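Local coordinates for monosaccharide ABC transporter substrate-binding protein, CUT2 family (Acidothermus cellulolyticus, PDB 4RU1), which binds myo-inositol and probably serves as the solute-binding component of an ABC-type carbohydrate transporter, at residues V52-S57 with E259-L264; T63-L68 with T83-P88; V146-Q151 with N163-T168; L213-V218 with G243-A248; G283-F286 with S290-A293. All coordinates share one frame; numbering follows the deposited sequence.

Interaction 1: residues V52-S57 with E259-L264; sequences VTLKYS and EAVDSL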
# COMPACT_ATOMS: atom_id res chain seq x y z
N VAL A 52 -10.63 -19.18 10.79
CA VAL A 52 -10.69 -17.83 11.33
C VAL A 52 -11.96 -17.16 10.84
O VAL A 52 -12.26 -17.18 9.66
CB VAL A 52 -9.44 -17.04 10.86
CG1 VAL A 52 -9.58 -15.54 11.06
CG2 VAL A 52 -8.20 -17.51 11.59
N THR A 53 -12.65 -16.49 11.75
CA THR A 53 -13.66 -15.51 11.36
C THR A 53 -12.93 -14.15 11.29
O THR A 53 -12.37 -13.70 12.31
CB THR A 53 -14.80 -15.49 12.39
OG1 THR A 53 -15.54 -16.72 12.32
CG2 THR A 53 -15.72 -14.34 12.10
N LEU A 54 -12.93 -13.55 10.13
CA LEU A 54 -12.22 -12.31 9.84
C LEU A 54 -13.19 -11.19 9.99
O LEU A 54 -14.19 -11.15 9.24
CB LEU A 54 -11.65 -12.35 8.40
CG LEU A 54 -10.79 -11.10 8.09
CD1 LEU A 54 -9.52 -11.08 8.91
CD2 LEU A 54 -10.48 -11.07 6.61
N LYS A 55 -12.92 -10.30 10.93
CA LYS A 55 -13.70 -9.09 11.07
C LYS A 55 -12.87 -7.95 10.48
O LYS A 55 -11.83 -7.58 10.99
CB LYS A 55 -14.02 -8.83 12.55
CG LYS A 55 -14.92 -9.88 13.18
CD LYS A 55 -14.98 -9.78 14.69
CE LYS A 55 -16.16 -8.94 15.18
NZ LYS A 55 -16.07 -8.56 16.62
N TYR A 56 -13.36 -7.41 9.38
CA TYR A 56 -12.67 -6.33 8.68
C TYR A 56 -13.30 -5.00 8.96
O TYR A 56 -14.54 -4.88 8.81
CB TYR A 56 -12.61 -6.57 7.18
CG TYR A 56 -11.80 -5.52 6.38
CD1 TYR A 56 -12.40 -4.36 6.01
CD2 TYR A 56 -10.48 -5.68 6.10
CE1 TYR A 56 -11.73 -3.36 5.30
CE2 TYR A 56 -9.77 -4.71 5.36
CZ TYR A 56 -10.37 -3.52 5.01
OH TYR A 56 -9.66 -2.57 4.27
N SER A 57 -12.50 -3.99 9.38
CA SER A 57 -12.99 -2.65 9.61
C SER A 57 -11.97 -1.63 9.15
O SER A 57 -10.75 -1.89 9.00
CB SER A 57 -13.32 -2.42 11.05
OG SER A 57 -12.27 -2.61 11.94
N GLU A 259 -0.67 -13.05 4.91
CA GLU A 259 0.24 -13.31 6.01
C GLU A 259 -0.17 -12.66 7.33
O GLU A 259 0.15 -13.19 8.43
CB GLU A 259 1.64 -12.85 5.67
CG GLU A 259 2.33 -13.63 4.51
CD GLU A 259 2.43 -15.17 4.75
OE1 GLU A 259 2.53 -15.52 5.94
OE2 GLU A 259 2.48 -15.94 3.79
N ALA A 260 -0.83 -11.51 7.24
CA ALA A 260 -1.33 -10.88 8.46
C ALA A 260 -2.17 -11.88 9.22
O ALA A 260 -2.03 -12.04 10.41
CB ALA A 260 -2.18 -9.65 8.14
N VAL A 261 -3.00 -12.62 8.51
CA VAL A 261 -3.88 -13.60 9.12
C VAL A 261 -3.09 -14.87 9.50
O VAL A 261 -3.19 -15.36 10.65
CB VAL A 261 -5.10 -13.92 8.29
CG1 VAL A 261 -5.87 -15.09 8.88
CG2 VAL A 261 -5.95 -12.69 8.16
N ASP A 262 -2.39 -15.47 8.55
CA ASP A 262 -1.73 -16.77 8.76
C ASP A 262 -0.62 -16.71 9.80
O ASP A 262 -0.41 -17.72 10.52
CB ASP A 262 -1.24 -17.32 7.42
CG ASP A 262 -1.02 -18.80 7.45
OD1 ASP A 262 -2.00 -19.54 7.69
OD2 ASP A 262 0.10 -19.29 7.15
N SER A 263 0.08 -15.60 9.91
CA SER A 263 1.08 -15.39 10.91
C SER A 263 0.46 -15.38 12.30
O SER A 263 1.08 -15.87 13.25
CB SER A 263 1.95 -14.18 10.61
OG SER A 263 1.29 -12.95 10.95
N LEU A 264 -0.71 -14.74 12.43
CA LEU A 264 -1.39 -14.80 13.73
C LEU A 264 -1.79 -16.24 14.07
O LEU A 264 -1.68 -16.69 15.24
CB LEU A 264 -2.61 -13.87 13.76
CG LEU A 264 -2.27 -12.41 13.90
CD1 LEU A 264 -3.44 -11.45 13.63
CD2 LEU A 264 -1.82 -12.18 15.32

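Interaction 2: residues T63-L68 with T83-P88; sequences TKEAVL and TIPDPP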
# COMPACT_ATOMS: atom_id res chain seq x y z
N THR A 63 -8.00 8.92 13.88
CA THR A 63 -8.60 8.95 15.24
C THR A 63 -9.68 7.87 15.28
O THR A 63 -9.82 7.19 16.29
CB THR A 63 -9.22 10.36 15.52
OG1 THR A 63 -8.20 11.30 15.25
CG2 THR A 63 -9.70 10.50 16.92
N LYS A 64 -10.41 7.75 14.17
CA LYS A 64 -11.48 6.73 14.07
C LYS A 64 -10.85 5.28 13.94
O LYS A 64 -11.37 4.30 14.43
CB LYS A 64 -12.45 7.04 12.98
CG LYS A 64 -13.32 8.25 13.33
CD LYS A 64 -14.49 8.39 12.42
CE LYS A 64 -15.47 9.36 13.10
NZ LYS A 64 -16.70 9.30 12.31
N GLU A 65 -9.75 5.15 13.21
CA GLU A 65 -9.06 3.85 13.19
C GLU A 65 -8.57 3.43 14.59
O GLU A 65 -8.62 2.28 14.92
CB GLU A 65 -7.91 3.86 12.19
CG GLU A 65 -7.30 2.45 11.98
CD GLU A 65 -6.10 2.41 11.07
OE1 GLU A 65 -5.63 3.41 10.50
OE2 GLU A 65 -5.53 1.26 11.01
N ALA A 66 -8.09 4.38 15.39
CA ALA A 66 -7.73 4.09 16.77
C ALA A 66 -8.93 3.48 17.48
O ALA A 66 -8.77 2.56 18.27
CB ALA A 66 -7.30 5.36 17.46
N VAL A 67 -10.09 4.10 17.34
CA VAL A 67 -11.29 3.63 18.01
C VAL A 67 -11.62 2.21 17.56
O VAL A 67 -12.04 1.40 18.33
CB VAL A 67 -12.43 4.62 17.74
CG1 VAL A 67 -13.75 4.13 18.30
CG2 VAL A 67 -12.12 5.96 18.39
N LEU A 68 -11.47 1.92 16.27
CA LEU A 68 -11.66 0.54 15.77
C LEU A 68 -10.72 -0.45 16.50
O LEU A 68 -11.14 -1.57 16.69
CB LEU A 68 -11.48 0.47 14.24
CG LEU A 68 -12.44 1.26 13.34
CD1 LEU A 68 -11.94 1.10 11.95
CD2 LEU A 68 -13.89 0.84 13.49
N THR A 83 -3.01 -1.63 10.26
CA THR A 83 -2.15 -0.71 9.46
C THR A 83 -1.79 0.55 10.28
O THR A 83 -2.59 0.97 11.14
CB THR A 83 -2.82 -0.30 8.15
OG1 THR A 83 -3.94 0.56 8.47
CG2 THR A 83 -3.32 -1.50 7.43
N ILE A 84 -0.62 1.13 10.09
CA ILE A 84 -0.17 2.25 10.90
C ILE A 84 0.31 3.39 9.98
O ILE A 84 1.45 3.81 10.01
CB ILE A 84 0.96 1.87 11.88
CG1 ILE A 84 0.75 0.51 12.50
CG2 ILE A 84 1.09 2.95 12.96
CD1 ILE A 84 1.88 -0.00 13.32
N PRO A 85 -0.64 4.04 9.27
CA PRO A 85 -0.27 5.16 8.44
C PRO A 85 0.07 6.42 9.23
O PRO A 85 0.70 7.32 8.76
CB PRO A 85 -1.52 5.37 7.56
CG PRO A 85 -2.66 4.89 8.43
CD PRO A 85 -2.04 3.64 9.05
N ASP A 86 -0.51 6.56 10.42
CA ASP A 86 -0.33 7.77 11.25
C ASP A 86 0.08 7.30 12.63
O ASP A 86 -0.76 7.13 13.53
CB ASP A 86 -1.69 8.48 11.30
CG ASP A 86 -1.67 9.83 12.00
OD1 ASP A 86 -0.69 10.18 12.70
OD2 ASP A 86 -2.71 10.51 11.82
N PRO A 87 1.37 7.03 12.87
CA PRO A 87 1.84 6.48 14.14
C PRO A 87 1.43 7.30 15.37
O PRO A 87 0.89 6.71 16.30
CB PRO A 87 3.36 6.36 13.94
CG PRO A 87 3.47 6.18 12.41
CD PRO A 87 2.46 7.13 11.88
N PRO A 88 1.55 8.66 15.34
CA PRO A 88 1.14 9.37 16.58
C PRO A 88 -0.29 9.05 17.01
O PRO A 88 -0.60 9.01 18.21
CB PRO A 88 1.22 10.85 16.17
CG PRO A 88 2.29 10.86 15.11
CD PRO A 88 1.99 9.62 14.31

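Interaction 3: residues V146-Q151 with N163-T168; sequences VLCVLQ and NGVQQT. With INS (1,2,3,4,5,6-hexahydroxy-cyclohexane), chain M.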
# COMPACT_ATOMS: atom_id res chain seq x y z
N VAL A 146 10.52 14.71 -12.37
CA VAL A 146 9.43 13.85 -11.91
C VAL A 146 8.39 14.58 -11.04
O VAL A 146 8.74 15.47 -10.26
CB VAL A 146 9.99 12.66 -11.11
CG1 VAL A 146 10.69 13.11 -9.84
CG2 VAL A 146 8.89 11.63 -10.78
N LEU A 147 7.10 14.25 -11.26
CA LEU A 147 5.98 14.64 -10.41
C LEU A 147 5.52 13.44 -9.66
O LEU A 147 5.06 12.44 -10.28
CB LEU A 147 4.87 15.14 -11.31
CG LEU A 147 3.64 15.58 -10.59
CD1 LEU A 147 3.91 16.81 -9.75
CD2 LEU A 147 2.50 15.89 -11.57
N CYS A 148 5.61 13.50 -8.34
CA CYS A 148 5.10 12.41 -7.49
C CYS A 148 3.73 12.82 -6.98
O CYS A 148 3.60 13.91 -6.42
CB CYS A 148 5.99 12.21 -6.30
SG CYS A 148 7.48 11.31 -6.73
N VAL A 149 2.71 11.99 -7.21
CA VAL A 149 1.30 12.33 -6.91
C VAL A 149 0.90 11.53 -5.72
O VAL A 149 1.03 10.32 -5.73
CB VAL A 149 0.39 12.10 -8.10
CG1 VAL A 149 -1.07 12.44 -7.73
CG2 VAL A 149 0.86 12.96 -9.28
N LEU A 150 0.46 12.22 -4.67
CA LEU A 150 0.06 11.58 -3.40
C LEU A 150 -1.43 11.77 -3.20
O LEU A 150 -1.88 12.92 -3.21
CB LEU A 150 0.79 12.19 -2.18
CG LEU A 150 2.29 12.07 -2.25
CD1 LEU A 150 2.91 13.37 -2.72
CD2 LEU A 150 2.84 11.75 -0.84
N GLN A 151 -2.16 10.69 -2.95
CA GLN A 151 -3.60 10.78 -2.85
C GLN A 151 -4.14 11.05 -1.48
O GLN A 151 -5.37 11.06 -1.31
CB GLN A 151 -4.25 9.58 -3.48
CG GLN A 151 -4.09 8.27 -2.71
CD GLN A 151 -2.82 7.46 -3.02
OE1 GLN A 151 -1.81 7.95 -3.50
NE2 GLN A 151 -2.86 6.18 -2.69
N ASN A 163 9.67 10.65 -0.42
CA ASN A 163 11.01 11.06 0.09
C ASN A 163 12.10 10.17 -0.56
O ASN A 163 13.20 10.65 -0.85
CB ASN A 163 11.02 11.01 1.58
CG ASN A 163 12.36 11.25 2.16
OD1 ASN A 163 12.98 10.34 2.63
ND2 ASN A 163 12.85 12.49 2.08
N GLY A 164 11.81 8.89 -0.73
CA GLY A 164 12.83 8.02 -1.29
C GLY A 164 13.15 8.42 -2.70
O GLY A 164 14.36 8.45 -3.06
N VAL A 165 12.14 8.73 -3.53
CA VAL A 165 12.37 9.17 -4.91
C VAL A 165 13.27 10.43 -4.89
O VAL A 165 14.19 10.55 -5.71
CB VAL A 165 11.05 9.50 -5.60
CG1 VAL A 165 11.28 10.22 -6.90
CG2 VAL A 165 10.28 8.26 -5.85
N GLN A 166 12.98 11.37 -3.99
CA GLN A 166 13.71 12.64 -4.00
C GLN A 166 15.18 12.42 -3.73
O GLN A 166 15.97 13.14 -4.27
CB GLN A 166 13.12 13.60 -2.94
CG GLN A 166 13.72 15.01 -2.91
CD GLN A 166 13.09 15.88 -1.85
OE1 GLN A 166 12.54 15.39 -0.85
NE2 GLN A 166 13.17 17.20 -2.05
N GLN A 167 15.52 11.44 -2.87
CA GLN A 167 16.89 11.13 -2.49
C GLN A 167 17.77 10.71 -3.63
O GLN A 167 18.98 11.06 -3.66
CB GLN A 167 16.87 9.99 -1.47
CG GLN A 167 16.45 10.48 -0.10
CD GLN A 167 16.50 9.36 0.91
OE1 GLN A 167 17.44 8.53 0.91
NE2 GLN A 167 15.49 9.30 1.78
N THR A 168 17.22 9.87 -4.51
CA THR A 168 18.00 9.28 -5.60
C THR A 168 17.75 9.84 -7.00
O THR A 168 18.59 9.58 -7.91
CB THR A 168 17.77 7.79 -5.66
OG1 THR A 168 16.36 7.59 -5.78
CG2 THR A 168 18.26 7.11 -4.39
C1 INS M . -1.12 1.53 -1.64
C2 INS M . -2.14 2.52 -2.18
C3 INS M . -3.32 2.60 -1.21
C4 INS M . -2.90 2.85 0.22
C5 INS M . -1.95 1.81 0.71
C6 INS M . -0.74 1.66 -0.17
O1 INS M . 0.06 1.45 -2.46
O2 INS M . -1.49 3.81 -2.15
O3 INS M . -4.13 3.69 -1.68
O4 INS M . -4.06 2.91 1.09
O5 INS M . -1.45 2.10 2.04
O6 INS M . 0.10 0.55 0.27

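Interaction 4: residues L213-V218 with G243-A248; sequences LAIQAV and GQLQWA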
# COMPACT_ATOMS: atom_id res chain seq x y z
N LEU A 213 -6.09 7.73 -13.75
CA LEU A 213 -6.44 9.12 -13.87
C LEU A 213 -5.29 9.93 -14.48
O LEU A 213 -5.50 10.86 -15.22
CB LEU A 213 -6.78 9.66 -12.46
CG LEU A 213 -8.00 8.97 -11.87
CD1 LEU A 213 -8.17 9.24 -10.36
CD2 LEU A 213 -9.32 9.33 -12.62
N ALA A 214 -4.06 9.56 -14.14
CA ALA A 214 -2.91 10.23 -14.65
C ALA A 214 -2.73 9.98 -16.17
O ALA A 214 -2.36 10.90 -16.92
CB ALA A 214 -1.67 9.83 -13.91
N ILE A 215 -3.02 8.76 -16.60
CA ILE A 215 -2.87 8.42 -18.02
C ILE A 215 -3.87 9.32 -18.79
O ILE A 215 -3.53 9.87 -19.84
CB ILE A 215 -3.20 6.95 -18.28
CG1 ILE A 215 -2.12 6.05 -17.66
CG2 ILE A 215 -3.36 6.63 -19.79
CD1 ILE A 215 -2.58 4.62 -17.51
N GLN A 216 -5.06 9.48 -18.26
CA GLN A 216 -6.05 10.29 -18.90
C GLN A 216 -5.71 11.78 -18.86
O GLN A 216 -5.83 12.53 -19.89
CB GLN A 216 -7.42 10.09 -18.30
CG GLN A 216 -8.06 8.74 -18.56
CD GLN A 216 -7.96 8.35 -20.04
OE1 GLN A 216 -7.31 7.37 -20.40
NE2 GLN A 216 -8.59 9.13 -20.90
N ALA A 217 -5.17 12.22 -17.71
CA ALA A 217 -4.68 13.61 -17.51
C ALA A 217 -3.57 14.00 -18.44
O ALA A 217 -3.59 15.11 -18.98
CB ALA A 217 -4.21 13.78 -16.08
N VAL A 218 -2.65 13.10 -18.70
CA VAL A 218 -1.61 13.41 -19.62
C VAL A 218 -2.21 13.69 -21.01
O VAL A 218 -1.76 14.63 -21.69
CB VAL A 218 -0.58 12.24 -19.66
CG1 VAL A 218 0.15 12.23 -20.98
CG2 VAL A 218 0.33 12.26 -18.46
N GLY A 243 2.51 0.40 -23.45
CA GLY A 243 3.33 1.59 -23.24
C GLY A 243 2.65 2.76 -22.48
O GLY A 243 3.30 3.80 -22.34
N GLN A 244 1.42 2.59 -22.00
CA GLN A 244 0.74 3.62 -21.24
C GLN A 244 1.38 3.80 -19.87
O GLN A 244 1.24 4.85 -19.29
CB GLN A 244 -0.74 3.34 -21.11
CG GLN A 244 -1.54 3.69 -22.40
CD GLN A 244 -3.02 3.44 -22.24
OE1 GLN A 244 -3.45 2.31 -22.02
NE2 GLN A 244 -3.81 4.48 -22.36
N LEU A 245 2.00 2.75 -19.33
CA LEU A 245 2.73 2.81 -18.06
C LEU A 245 4.14 2.28 -18.24
O LEU A 245 4.31 1.23 -18.96
CB LEU A 245 2.05 1.97 -17.00
CG LEU A 245 0.74 2.46 -16.39
CD1 LEU A 245 0.08 1.39 -15.52
CD2 LEU A 245 0.96 3.74 -15.62
N GLN A 246 5.15 2.97 -17.78
CA GLN A 246 6.53 2.51 -17.88
C GLN A 246 6.79 1.24 -17.08
O GLN A 246 7.49 0.36 -17.53
CB GLN A 246 7.52 3.60 -17.48
CG GLN A 246 7.35 4.94 -18.20
CD GLN A 246 7.44 4.75 -19.68
OE1 GLN A 246 6.41 4.80 -20.45
NE2 GLN A 246 8.64 4.49 -20.09
N TRP A 247 6.21 1.17 -15.88
CA TRP A 247 6.42 0.07 -14.98
C TRP A 247 5.46 0.24 -13.83
O TRP A 247 4.88 1.32 -13.68
CB TRP A 247 7.88 -0.01 -14.50
CG TRP A 247 8.52 1.29 -14.18
CD1 TRP A 247 9.42 1.95 -14.96
CD2 TRP A 247 8.40 2.08 -12.96
NE1 TRP A 247 9.87 3.07 -14.34
CE2 TRP A 247 9.23 3.22 -13.12
CE3 TRP A 247 7.61 1.98 -11.80
CZ2 TRP A 247 9.34 4.23 -12.12
CZ3 TRP A 247 7.72 3.02 -10.81
CH2 TRP A 247 8.59 4.10 -10.99
N ALA A 248 5.30 -0.83 -13.05
CA ALA A 248 4.47 -0.82 -11.80
C ALA A 248 5.30 -1.53 -10.78
O ALA A 248 5.93 -2.54 -11.07
CB ALA A 248 3.16 -1.52 -12.00

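Interaction 5: residues G283-F286 with S290-A293; sequences GPFF and SNVA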
# COMPACT_ATOMS: atom_id res chain seq x y z
N GLY A 283 7.78 -6.93 -1.08
CA GLY A 283 8.20 -6.12 -2.31
C GLY A 283 9.36 -5.31 -1.85
O GLY A 283 9.81 -5.50 -0.71
N PRO A 284 9.88 -4.41 -2.66
CA PRO A 284 9.34 -4.05 -3.96
C PRO A 284 9.82 -5.00 -5.05
O PRO A 284 10.91 -5.54 -4.94
CB PRO A 284 9.92 -2.67 -4.22
CG PRO A 284 11.22 -2.68 -3.51
CD PRO A 284 10.98 -3.54 -2.28
N PHE A 285 9.02 -5.07 -6.12
CA PHE A 285 9.42 -5.73 -7.35
C PHE A 285 8.87 -4.95 -8.53
O PHE A 285 7.65 -4.71 -8.59
CB PHE A 285 8.95 -7.18 -7.40
CG PHE A 285 9.41 -7.92 -8.65
CD1 PHE A 285 10.73 -8.25 -8.83
CD2 PHE A 285 8.47 -8.31 -9.62
CE1 PHE A 285 11.13 -8.94 -9.99
CE2 PHE A 285 8.84 -9.02 -10.74
CZ PHE A 285 10.18 -9.30 -10.94
N PHE A 286 9.73 -4.58 -9.48
CA PHE A 286 9.35 -3.84 -10.69
C PHE A 286 8.86 -4.72 -11.79
O PHE A 286 9.57 -5.66 -12.24
CB PHE A 286 10.46 -2.93 -11.21
CG PHE A 286 10.78 -1.73 -10.33
CD1 PHE A 286 11.46 -1.85 -9.14
CD2 PHE A 286 10.39 -0.45 -10.75
CE1 PHE A 286 11.73 -0.73 -8.32
CE2 PHE A 286 10.73 0.64 -10.03
CZ PHE A 286 11.36 0.49 -8.79
N SER A 290 9.07 -6.72 -19.86
CA SER A 290 9.82 -7.97 -19.87
C SER A 290 9.23 -9.10 -18.98
O SER A 290 9.49 -10.29 -19.21
CB SER A 290 11.28 -7.66 -19.49
OG SER A 290 11.51 -7.64 -18.08
N ASN A 291 8.47 -8.75 -17.95
CA ASN A 291 7.96 -9.75 -17.02
C ASN A 291 6.46 -9.68 -16.66
O ASN A 291 5.95 -10.40 -15.78
CB ASN A 291 8.81 -9.73 -15.75
CG ASN A 291 8.84 -8.36 -15.07
OD1 ASN A 291 8.05 -7.51 -15.40
ND2 ASN A 291 9.79 -8.15 -14.22
N VAL A 292 5.74 -8.78 -17.31
CA VAL A 292 4.33 -8.60 -17.02
C VAL A 292 3.43 -9.79 -17.35
O VAL A 292 2.45 -10.00 -16.66
CB VAL A 292 3.80 -7.28 -17.63
CG1 VAL A 292 3.91 -7.25 -19.15
CG2 VAL A 292 2.40 -6.93 -17.10
N ALA A 293 3.79 -10.54 -18.38
CA ALA A 293 3.02 -11.73 -18.75
C ALA A 293 2.76 -12.72 -17.60
O ALA A 293 1.66 -13.29 -17.50
CB ALA A 293 3.64 -12.45 -19.95

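Interaction 1: residues V52-S57 with E259-L264
Leu54 carries its CG anti to the backbone N (chi1 -175°), which swings an arm that does not start out toward the helix round until CD1 reaches it; Val261 holds CG1 anti to its own N (chi1 172°) and so leaves CG2 beside that N, ready to receive the leucine. Leu54 CD1 and Val261 CG2 meet at 4.0 Å, the two side chains passing at a slant. The second branch of Val261 serves a different partner: Val261 CG1 lies 4.3 Å from Val52 CG2, and here both valines leave their backbones in the direction of the other segment. The case illustrates how one beta-branched residue can bridge two positions on the same face of a strand, since Val52 and Leu54 are two residues apart and Val261 spreads one methyl to each. Nothing polar joins the segments; the contact is apolar and modest, burying 103 Å² in all. The polar work is done inside the helix, where Glu259 O accepts both the backbone N and the OG of Ser263, each at 2.8 Å, the two donors arriving from opposite faces of the carbonyl plane. The bond from Ser263 OG turns the hydroxyl back onto its own helix. Strand 52-58 is one of the two outermost strands of the parallel sheet in the first lobe of what is a type I periplasmic binding protein fold. Helix 35-49 lies against the same residues, through Ala47 on Val52 and through Ala43 and Leu44 on Leu54, while helix 253-270 runs on across the sheet, setting Leu264 on Ile23 and Val105 and Ser263 on Met121 and Phe123.

Interaction 2: residues T63-L68 with T83-P88
Glu65 sends its side chain from helix 62-74 to Thr83 and Pro85, and can be followed as a straight rod. From CB, which already points at the other segment, CG continues anti to the backbone N (chi1 -171°) and CD extends the line (chi2 -176°); along the way the side chain packs on Ile26, Leu90 and His28. At its end the carboxylate begins to meet its partners, with Thr83 O 3.8 Å from Glu65 CD. Glu65 OE1 lies 3.9 Å from Pro85 CD. On the other branch, Glu65 OE2 comes closest of all: it is 3.1 Å from Thr83 OG1 and 3.0 Å from Thr83 O. The glutamate and threonine side chains meet at about a right angle. A hydrogen bond from Thr83 OG1 to Glu65 OE2 is possible but not settled, because the same hydroxyl is also hydrogen-bonded to His28 ND1, and His28 lines the inositol pocket. An alanine here would probably take the carboxylate away from Thr83 OG1, leaving it to its bond with His28, and open a gap between the helix and residues 83 to 85. The side chain of Pro85 is about 6 Å from the bound inositol. Beyond it, Asp86 takes the N-cap position of helix 87-99, and its OD2 is hydrogen-bonded to Ser62 OG at the start of the glutamate's own helix. The contact is thus a buried carboxylate placed in a second shell behind a pocket histidine. Since OE2 faces a carbonyl oxygen, and two acceptors do not attract, the surroundings would be expected to favour holding a proton on the glutamate more than water does.

Interaction 3: residues V146-Q151 with N163-T168
Val146 and Cys148 of strand 145-150 meet Val165 of helix 156-168 within a beta-alpha-beta unit that strand 172-177 completes. A single methyl does the touching on the helix side. Val165 CG1, anti to its backbone N, lies 4.0 Å from Cys148 SG and 4.2 Å from Val146 CG1, so the valine straddles two residues that project from one face of the strand. No hydrogen bond crosses between the segments. Cys148 also touches Cys162, one turn earlier on the helix; this pair has been found joined by a disulfide in a structure of this protein, but the bond is absent here and the sulfur acts as a packing group. As is common in alpha/beta folds, ligand-binding residues follow the C-terminal end of the strand, and Gln151 takes that place. Its side chain bends at chi2 (-87°), which brings NE2 within reach of two neighbouring hydroxyls of the inositol: Gln151 NE2 donates to INS O2 at 2.8 Å, with an angle of 134° at the hydrogen, and more weakly to INS O3 at 3.0 Å. Asp33, Asn108, Arg161, Leu206 O, Asp231 and Gln251 also hydrogen-bond to the ligand, and Arg161 comes from the very helix that packs on this strand. On the outward side of that helix, Gln167 NE2 reaches back one turn to Asn163 OD1 at 2.8 Å, approaching from above the carbonyl plane, 44° out of it, while Gln167 OE1 is taken by Gln132 NE2 of helix 127-140.

Interaction 4: residues L213-V218 with G243-A248
Ile215, the residue that meets Gln244 and Leu245, stands on a helical turn whose shortest polar bond runs from Val218 N to Ala214 O, 2.8 Å. No hydrogen bond links this turn to the loop opposite, and the isoleucine makes the contact by sharing out its branches. CG2 is anti to the backbone N and approaches the glutamine amide, with Ile215 CG2 only 3.4 Å from Gln244 NE2, a methyl laid against a polar nitrogen. CG1, on the other side (chi1 -70°), runs past Gln244 O at 3.9 Å and carries CD1 onward to Leu245, where Ile215 CD1 and Leu245 CD2 are 4.1 Å apart. Both partners cross the isoleucine at about a right angle. Gln244 reaches that far because its chain is extended beyond CG. The loop owes its course to a Schellman motif at the end of helix 236-241: Gly243 leaves the helix with a positive phi of 85°, where a CB would press on the carbonyl oxygen of the residue before, and Gln244 N is then bound by Asn242 OD1. From this turn the chain runs out toward strand 248-250 of the second lobe, and Leu245 lies on Ile227, Val236 and Glu239. Further along, Trp247 NE1 is hydrogen-bonded to Glu141 OE1, and its ring makes a cation-pi contact with Arg137. Across helix 208-220, on a different side from the loop, Leu213 and Ala217 pack on Val186 and Ile190 of helix 183-196.

Interaction 5: residues G283-F286 with S290-A293
Asn291 donates from ND2 to Phe286 O at 3.2 Å, a hydrogen bond that ties the connection before helix 293-300 to strand 285-287, the antiparallel edge strand of the second lobe's mixed sheet. The bond is well directed: the angle at the hydrogen is 156° and the nitrogen lies in the carbonyl plane. The same nitrogen touches the ring of Phe285, with Asn291 ND2 standing 3.5 Å from Phe285 CZ; ring and amide arrive from opposite directions with their planes 45° apart, an oblique meeting rather than a stack. What places the amide is its other end. With CG between the backbone N and the carbonyl carbon (chi1 58°), the asparagine turns OD1 to the backbone N of Asp288, so one side chain grips the chain at two points and its rotation is fixed. Replacing it with a leucine would probably leave both Phe286 O and Asp288 N without their mates and let the turn shift. Farther out, Phe286 directs its ring away from the asparagine, to Ile249, Ala133 and Arg137. Val292 rests on Pro237, Ile240 and Glu241 of helix 236-241. The strand itself is entered through a cis peptide bond before Pro284, and Phe285 is paired by its backbone with Asp250. Next to the asparagine, Ser290 OG is hydrogen-bonded to Asp288 OD1.

In the fold
The two lobes share these contacts out: interactions 1 and 2 belong to the first, interactions 3 to 5 to the second. Interactions 2, 3 and 4 are buried, interaction 1 is partly so, and interaction 5 lies at the surface. Helix-to-strand packing in interactions 1 and 3 is wholly apolar, each time through one valine; interaction 4 adds an amide to the apolar set, interaction 2 buries a carboxylate, and interaction 5 is joined by a true hydrogen bond. Interactions 1 and 2 touch through Ser57 and Leu68, and interactions 4 and 5 through the edge-to-face rings of Trp247 and Phe286. Interactions 3 and 5 reach the same sheet.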